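Local structure of probable glutamine synthetase (4HPP) at residues S122-V126 against L241-D245; T281-S287 against P335-T340; A389-D393 against K420-L424. The protein is a probable glutamine synthetase, with an N-terminal domain joined to a larger catalytic domain, and its model holds bound glutamic acid and magnesium. One frame throughout, in Å; residues are numbered along the deposited sequence.

Contact 1: S122-V126 against L241-D245; sequences SGLQV and LQHAD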
loop_
_atom_site.group_PDB
_atom_site.type_symbol
_atom_site.label_atom_id
_atom_site.label_comp_id
_atom_site.label_asym_id
_atom_site.label_seq_id
_atom_site.Cartn_x
_atom_site.Cartn_y
_atom_site.Cartn_z
ATOM N N SER A 122 35.984 -14.346 -52.611
ATOM C CA SER A 122 35.687 -13.789 -53.929
ATOM C C SER A 122 35.423 -12.275 -53.916
ATOM O O SER A 122 34.808 -11.755 -54.840
ATOM C CB SER A 122 34.491 -14.505 -54.544
ATOM O OG SER A 122 33.329 -14.099 -53.873
ATOM N N GLY A 123 35.887 -11.572 -52.881
ATOM C CA GLY A 123 35.873 -10.088 -52.855
ATOM C C GLY A 123 34.643 -9.301 -52.378
ATOM O O GLY A 123 34.616 -8.078 -52.524
ATOM N N LEU A 124 33.655 -9.989 -51.790
ATOM C CA LEU A 124 32.422 -9.368 -51.260
ATOM C C LEU A 124 32.346 -9.281 -49.699
ATOM O O LEU A 124 32.535 -10.277 -48.996
ATOM C CB LEU A 124 31.212 -10.124 -51.804
ATOM C CG LEU A 124 31.304 -10.570 -53.256
ATOM C CD1 LEU A 124 30.027 -11.259 -53.690
ATOM C CD2 LEU A 124 31.539 -9.342 -54.112
ATOM N N GLN A 125 32.109 -8.081 -49.182
ATOM C CA GLN A 125 31.761 -7.847 -47.789
ATOM C C GLN A 125 30.248 -7.967 -47.690
ATOM O O GLN A 125 29.537 -7.519 -48.583
ATOM C CB GLN A 125 32.118 -6.429 -47.370
ATOM C CG GLN A 125 33.443 -5.916 -47.906
ATOM C CD GLN A 125 34.639 -6.177 -47.002
ATOM O OE1 GLN A 125 35.140 -7.306 -46.925
ATOM N NE2 GLN A 125 35.127 -5.119 -46.330
ATOM N N VAL A 126 29.741 -8.542 -46.602
ATOM C CA VAL A 126 28.288 -8.581 -46.402
ATOM C C VAL A 126 27.786 -7.622 -45.353
ATOM O O VAL A 126 28.217 -7.656 -44.197
ATOM C CB VAL A 126 27.777 -9.998 -46.160
ATOM C CG1 VAL A 126 26.263 -9.970 -45.979
ATOM C CG2 VAL A 126 28.157 -10.857 -47.373
ATOM N N LEU A 241 25.767 -5.559 -50.702
ATOM C CA LEU A 241 27.003 -6.293 -50.989
ATOM C C LEU A 241 28.052 -5.290 -51.449
ATOM O O LEU A 241 27.762 -4.513 -52.348
ATOM C CB LEU A 241 26.744 -7.325 -52.098
ATOM C CG LEU A 241 26.176 -8.688 -51.710
ATOM C CD1 LEU A 241 26.338 -9.682 -52.861
ATOM C CD2 LEU A 241 26.860 -9.215 -50.470
ATOM N N GLN A 242 29.241 -5.286 -50.852
ATOM C CA GLN A 242 30.272 -4.261 -51.161
ATOM C C GLN A 242 31.642 -4.832 -51.478
ATOM O O GLN A 242 32.116 -5.754 -50.815
ATOM C CB GLN A 242 30.472 -3.280 -50.013
ATOM C CG GLN A 242 29.341 -2.312 -49.750
ATOM C CD GLN A 242 29.481 -1.663 -48.384
ATOM O OE1 GLN A 242 30.500 -1.842 -47.696
ATOM N NE2 GLN A 242 28.471 -0.892 -47.984
ATOM N N HIS A 243 32.300 -4.248 -52.474
ATOM C CA HIS A 243 33.706 -4.534 -52.719
ATOM C C HIS A 243 34.453 -4.303 -51.425
ATOM O O HIS A 243 34.079 -3.414 -50.652
ATOM C CB HIS A 243 34.243 -3.680 -53.866
ATOM C CG HIS A 243 35.742 -3.707 -53.984
ATOM N ND1 HIS A 243 36.488 -2.587 -53.959
ATOM C CD2 HIS A 243 36.634 -4.777 -54.096
ATOM C CE1 HIS A 243 37.792 -2.919 -54.057
ATOM N NE2 HIS A 243 37.877 -4.261 -54.141
ATOM N N ALA A 244 35.471 -5.129 -51.157
ATOM C CA ALA A 244 36.281 -5.045 -49.924
ATOM C C ALA A 244 36.875 -3.625 -49.691
ATOM O O ALA A 244 38.087 -3.471 -49.522
ATOM C CB ALA A 244 37.369 -6.131 -49.931
ATOM N N ASP A 245 35.999 -2.613 -49.624
ATOM C CA ASP A 245 36.340 -1.249 -50.054
ATOM C C ASP A 245 35.262 -0.193 -49.743
ATOM O O ASP A 245 35.587 1.000 -49.579
ATOM C CB ASP A 245 36.523 -1.281 -51.580
ATOM C CG ASP A 245 37.307 -0.101 -52.121
ATOM O OD1 ASP A 245 38.091 0.494 -51.355
ATOM O OD2 ASP A 245 37.153 0.206 -53.326
#

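Contact 2: T281-S287 against P335-T340; sequences TAPTAAS and PMDATT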
loop_
_atom_site.group_PDB
_atom_site.type_symbol
_atom_site.label_atom_id
_atom_site.label_comp_id
_atom_site.label_asym_id
_atom_site.label_seq_id
_atom_site.Cartn_x
_atom_site.Cartn_y
_atom_site.Cartn_z
ATOM N N THR A 281 14.067 -19.501 -42.754
ATOM C CA THR A 281 13.779 -18.090 -42.401
ATOM C C THR A 281 12.346 -17.876 -41.888
ATOM O O THR A 281 12.017 -16.791 -41.386
ATOM C CB THR A 281 14.000 -17.155 -43.580
ATOM O OG1 THR A 281 12.947 -17.380 -44.518
ATOM C CG2 THR A 281 15.363 -17.392 -44.265
ATOM N N ALA A 282 11.480 -18.881 -42.057
ATOM C CA ALA A 282 10.168 -18.926 -41.372
ATOM C C ALA A 282 10.001 -20.329 -40.776
ATOM O O ALA A 282 9.148 -21.084 -41.222
ATOM C CB ALA A 282 9.029 -18.591 -42.335
ATOM N N PRO A 283 10.819 -20.667 -39.756
ATOM C CA PRO A 283 11.153 -22.032 -39.439
ATOM C C PRO A 283 10.291 -22.632 -38.385
ATOM O O PRO A 283 10.627 -23.700 -37.894
ATOM C CB PRO A 283 12.554 -21.903 -38.843
ATOM C CG PRO A 283 12.668 -20.477 -38.398
ATOM C CD PRO A 283 11.397 -19.771 -38.752
ATOM N N THR A 284 9.226 -21.974 -37.974
ATOM C CA THR A 284 8.405 -22.659 -36.967
ATOM C C THR A 284 7.004 -22.883 -37.483
ATOM O O THR A 284 6.557 -22.223 -38.444
ATOM C CB THR A 284 8.310 -21.922 -35.617
ATOM O OG1 THR A 284 7.766 -20.623 -35.828
ATOM C CG2 THR A 284 9.676 -21.805 -34.955
ATOM N N ALA A 285 6.309 -23.800 -36.822
ATOM C CA ALA A 285 4.920 -24.117 -37.182
ATOM C C ALA A 285 4.047 -22.835 -37.203
ATOM O O ALA A 285 3.260 -22.638 -38.143
ATOM C CB ALA A 285 4.348 -25.187 -36.237
ATOM N N ALA A 286 4.228 -21.958 -36.197
ATOM C CA ALA A 286 3.511 -20.675 -36.120
ATOM C C ALA A 286 3.875 -19.709 -37.234
ATOM O O ALA A 286 3.163 -18.709 -37.432
ATOM C CB ALA A 286 3.702 -20.001 -34.766
ATOM N N SER A 287 4.959 -20.003 -37.967
ATOM C CA SER A 287 5.419 -19.085 -38.999
ATOM C C SER A 287 4.431 -19.032 -40.154
ATOM O O SER A 287 4.288 -17.985 -40.835
ATOM C CB SER A 287 6.810 -19.445 -39.486
ATOM O OG SER A 287 7.779 -19.181 -38.482
ATOM N N PRO A 335 10.169 -12.763 -46.067
ATOM C CA PRO A 335 9.516 -13.902 -45.399
ATOM C C PRO A 335 10.362 -14.449 -44.231
ATOM O O PRO A 335 10.860 -15.597 -44.220
ATOM C CB PRO A 335 9.249 -14.894 -46.543
ATOM C CG PRO A 335 9.791 -14.251 -47.793
ATOM C CD PRO A 335 10.727 -13.154 -47.372
ATOM N N MET A 336 10.522 -13.588 -43.231
ATOM C CA MET A 336 11.402 -13.896 -42.121
ATOM C C MET A 336 10.723 -13.411 -40.873
ATOM O O MET A 336 9.956 -12.451 -40.941
ATOM C CB MET A 336 12.753 -13.254 -42.318
ATOM C CG MET A 336 13.754 -13.769 -41.309
ATOM S SD MET A 336 15.363 -12.955 -41.410
ATOM C CE MET A 336 16.210 -13.879 -42.730
ATOM N N ASP A 337 10.924 -14.131 -39.767
ATOM C CA ASP A 337 10.299 -13.798 -38.490
ATOM C C ASP A 337 11.279 -14.045 -37.334
ATOM O O ASP A 337 12.438 -14.505 -37.572
ATOM C CB ASP A 337 8.943 -14.492 -38.311
ATOM C CG ASP A 337 9.023 -16.008 -38.314
ATOM O OD1 ASP A 337 8.327 -16.640 -39.151
ATOM O OD2 ASP A 337 9.723 -16.593 -37.464
ATOM N N ALA A 338 10.888 -13.691 -36.104
ATOM C CA ALA A 338 11.860 -13.780 -34.982
ATOM C C ALA A 338 12.023 -15.172 -34.350
ATOM O O ALA A 338 12.810 -15.335 -33.400
ATOM C CB ALA A 338 11.542 -12.759 -33.933
ATOM N N THR A 339 11.279 -16.176 -34.844
ATOM C CA THR A 339 11.461 -17.548 -34.381
ATOM C C THR A 339 12.721 -18.131 -35.018
ATOM O O THR A 339 13.170 -19.220 -34.652
ATOM C CB THR A 339 10.261 -18.479 -34.709
ATOM O OG1 THR A 339 10.121 -18.580 -36.121
ATOM C CG2 THR A 339 8.998 -17.941 -34.138
ATOM N N THR A 340 13.314 -17.403 -35.954
ATOM C CA THR A 340 14.614 -17.851 -36.523
ATOM C C THR A 340 15.817 -17.747 -35.615
ATOM O O THR A 340 15.756 -17.139 -34.571
ATOM C CB THR A 340 15.024 -17.020 -37.740
ATOM O OG1 THR A 340 15.105 -15.640 -37.352
ATOM C CG2 THR A 340 14.013 -17.247 -38.831
#

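Contact 3: A389-D393 against K420-L424; sequences ATLGD and KRHEL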
loop_
_atom_site.group_PDB
_atom_site.type_symbol
_atom_site.label_atom_id
_atom_site.label_comp_id
_atom_site.label_asym_id
_atom_site.label_seq_id
_atom_site.Cartn_x
_atom_site.Cartn_y
_atom_site.Cartn_z
ATOM N N ALA A 389 3.326 -23.605 -47.441
ATOM C CA ALA A 389 2.186 -23.143 -46.670
ATOM C C ALA A 389 2.145 -23.689 -45.245
ATOM O O ALA A 389 1.323 -23.265 -44.463
ATOM C CB ALA A 389 0.890 -23.487 -47.399
ATOM N N THR A 390 3.001 -24.650 -44.913
ATOM C CA THR A 390 3.131 -25.159 -43.539
ATOM C C THR A 390 4.613 -25.406 -43.361
ATOM O O THR A 390 5.366 -25.486 -44.333
ATOM C CB THR A 390 2.414 -26.526 -43.310
ATOM O OG1 THR A 390 2.946 -27.497 -44.209
ATOM C CG2 THR A 390 0.880 -26.437 -43.499
ATOM N N LEU A 391 5.042 -25.584 -42.127
ATOM C CA LEU A 391 6.410 -26.036 -41.890
ATOM C C LEU A 391 6.777 -27.328 -42.644
ATOM O O LEU A 391 7.932 -27.455 -43.174
ATOM C CB LEU A 391 6.608 -26.235 -40.399
ATOM C CG LEU A 391 8.049 -26.408 -40.015
ATOM C CD1 LEU A 391 8.935 -25.372 -40.722
ATOM C CD2 LEU A 391 8.074 -26.357 -38.493
ATOM N N GLY A 392 5.808 -28.277 -42.682
ATOM C CA GLY A 392 5.997 -29.609 -43.341
ATOM C C GLY A 392 6.408 -29.461 -44.794
ATOM O O GLY A 392 7.481 -29.941 -45.248
ATOM N N ASP A 393 5.549 -28.757 -45.518
ATOM C CA ASP A 393 5.850 -28.369 -46.895
ATOM C C ASP A 393 7.175 -27.646 -46.986
ATOM O O ASP A 393 7.908 -27.863 -47.966
ATOM C CB ASP A 393 4.684 -27.578 -47.527
ATOM C CG ASP A 393 3.327 -28.320 -47.379
ATOM O OD1 ASP A 393 3.354 -29.511 -46.952
ATOM O OD2 ASP A 393 2.242 -27.734 -47.667
ATOM N N LYS A 420 12.920 -30.452 -36.390
ATOM C CA LYS A 420 11.716 -29.726 -36.801
ATOM C C LYS A 420 10.502 -30.648 -37.045
ATOM O O LYS A 420 9.361 -30.320 -36.673
ATOM C CB LYS A 420 12.009 -28.863 -38.037
ATOM C CG LYS A 420 12.820 -27.593 -37.817
ATOM C CD LYS A 420 12.011 -26.556 -37.023
ATOM C CE LYS A 420 12.925 -25.426 -36.560
ATOM N NZ LYS A 420 12.098 -24.529 -35.724
ATOM N N ARG A 421 10.746 -31.800 -37.668
ATOM C CA ARG A 421 9.736 -32.869 -37.737
ATOM C C ARG A 421 9.112 -33.053 -36.358
ATOM O O ARG A 421 7.837 -33.163 -36.193
ATOM C CB ARG A 421 10.414 -34.204 -38.129
ATOM C CG ARG A 421 10.788 -34.342 -39.597
ATOM C CD ARG A 421 9.579 -34.033 -40.505
ATOM N NE ARG A 421 10.019 -33.807 -41.884
ATOM C CZ ARG A 421 9.271 -33.273 -42.843
ATOM N NH1 ARG A 421 8.031 -32.905 -42.591
ATOM N NH2 ARG A 421 9.777 -33.114 -44.061
ATOM N N HIS A 422 10.042 -33.083 -35.386
ATOM C CA HIS A 422 9.713 -33.298 -34.017
ATOM C C HIS A 422 8.939 -32.135 -33.472
ATOM O O HIS A 422 7.935 -32.312 -32.736
ATOM C CB HIS A 422 10.946 -33.617 -33.210
ATOM C CG HIS A 422 10.640 -33.922 -31.765
ATOM N ND1 HIS A 422 11.573 -33.869 -30.795
ATOM C CD2 HIS A 422 9.429 -34.261 -31.140
ATOM C CE1 HIS A 422 10.988 -34.165 -29.609
ATOM N NE2 HIS A 422 9.676 -34.409 -29.835
ATOM N N GLU A 423 9.354 -30.932 -33.850
ATOM C CA GLU A 423 8.580 -29.776 -33.483
ATOM C C GLU A 423 7.174 -29.934 -34.068
ATOM O O GLU A 423 6.189 -29.759 -33.358
ATOM C CB GLU A 423 9.244 -28.483 -33.956
ATOM C CG GLU A 423 8.386 -27.273 -33.651
ATOM C CD GLU A 423 8.883 -25.994 -34.290
ATOM O OE1 GLU A 423 8.028 -25.133 -34.581
ATOM O OE2 GLU A 423 10.106 -25.836 -34.479
ATOM N N LEU A 424 7.057 -30.286 -35.346
ATOM C CA LEU A 424 5.702 -30.391 -35.911
ATOM C C LEU A 424 4.919 -31.597 -35.395
ATOM O O LEU A 424 3.712 -31.488 -35.166
ATOM C CB LEU A 424 5.643 -30.185 -37.432
ATOM C CG LEU A 424 6.211 -31.108 -38.490
ATOM C CD1 LEU A 424 5.144 -32.087 -38.993
ATOM C CD2 LEU A 424 6.719 -30.250 -39.641
#

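Contact 1: S122-V126 against L241-D245
Two backbone hydrogen bonds of nearly straight geometry fasten these strand ends together, and both belong to one residue pair: Gln125 N donates to Gln242 O at 2.8 Å, and Gln242 N donates to Gln125 O at 3.2 Å. Gln125 and Gln242 thus form a hydrogen-bonded antiparallel pair, flanked by the non-hydrogen-bonded pairs Leu124-His243 and Val126-Leu241. Beyond the strands a weak bond from Ala244 N to Gly123 O (3.4 Å) extends the ladder. Gly123, with its positive phi, is the C' residue of a Schellman motif: Gly123 N reaches Arg120 O and Leu124 N reaches Tyr119 O, so helix 108-121 ends and the strand begins within a few residues. The pairing lies where strand 124-137 begins and strand 235-243 ends, in the mixed sheet of the catalytic domain of the glutamine synthetase fold. Val126 and Leu241 share one face, with Val126 CG2 3.7 Å from Leu241 CD2, and Tyr119 of helix 108-121 packs on both. The side chains of Gln125 and Gln242 share the other face, CB to CB 4.4 Å; that of Gln125 reaches past the strand end, its CD 3.5 Å from Ala244 CA. Further backbone bonds join Val126 to Gly195 and Leu241 to Leu249.

Contact 2: T281-S287 against P335-T340
The carboxylate of Asp337 packs against the loop that follows helix 261-281, where OD1 accepts a hydrogen bond from Ser287 OG at 2.7 Å and lies 3.8 Å from Ala282 CB. Its other oxygen serves its own segment: Thr339 N donates to Asp337 OD2 (3.1 Å), forming an Asx turn, and Thr339 OG1 makes a very short bond of 2.4 Å to the same oxygen. Asp337 also opens a type I beta turn that ends at Thr340. Ser287 OG in turn accepts from Thr284 N at 3.2 Å, while Thr284 OG1 and Thr339 OG1 are 3.1 Å apart, so hydroxyls from both segments gather round the one acid. At the helix end, Thr281 OG1 lies 2.8 Å from Pro335 O, and Thr281 O receives a weak bond from Asp337 N (3.3 Å) together with a CA-H...O contact from Met336 CA (3.0 Å). Apolar contacts add to this: Pro283 CG rests 3.5 Å from Thr340 CG2, and Thr281 CG2 is 3.9 Å from Met336 CE. Every touching residue is buried. The chain turns a corner at Pro335, near the end of strand 330-336 and next to Arg334, and the side chain of Asp337 lies about 7 Å from the ligand, placing this Asx turn and type I turn near the glutamic acid pocket of a glutamine synthetase catalytic domain.

Contact 3: A389-D393 against K420-L424
Leu391, Leu424 and Gly392 bury the most surface here. Leu391, in the first turn of helix 391-399, points at helix 410-427: its CG lies 4.1 Å from Leu424 CD2, and its CD2 touches Lys420 CD at 4.2 Å and Glu423 OE1 at 4.1 Å. Leu424 also lies over the backbone of Gly392, with CD2 3.7 Å from Gly392 N, while Gly392 CA meets Arg421 NH1 at 3.9 Å. No hydrogen bond joins the two segments; the N-terminal turn of helix 391-399 packs on the side of helix 410-427, in the C-terminal part of the chain. That turn begins at Thr390, the N-cap, whose OG1 accepts from Asp393 N at 3.2 Å. Polar groups border the leucines: Lys420 NZ and Glu423 OE2 form a salt bridge of 2.7 Å within helix 410-427, and Arg421 forms another to Asp396, one turn further along helix 391-399. Leu395, one turn on from Leu391, also touches Lys420, Arg421 and Leu424.

Overall arrangement
Along the chain the three contacts follow in series, neither nested nor crossing. Contact 1 closes a loop of 114 residues, bringing strand 235-243 back to the start of strand 124-137. Contact 2 then joins the end of helix 261-281 to the chain leaving strand 330-336, the neighbour of 235-243 in the same sheet, although the centres of the two contacts are 28 Å apart. Contact 3 closes the shortest loop, between two late helices, and touches contact 2 directly: Lys420 NZ lies 2.7 Å from Pro283 O, and Glu423 OE1 lies 3.1 Å from Ala285 N, both probable hydrogen bonds. Helix 410-427 is thereby linked to the loop after helix 261-281, which contact 2 joins to the end of strand 330-336.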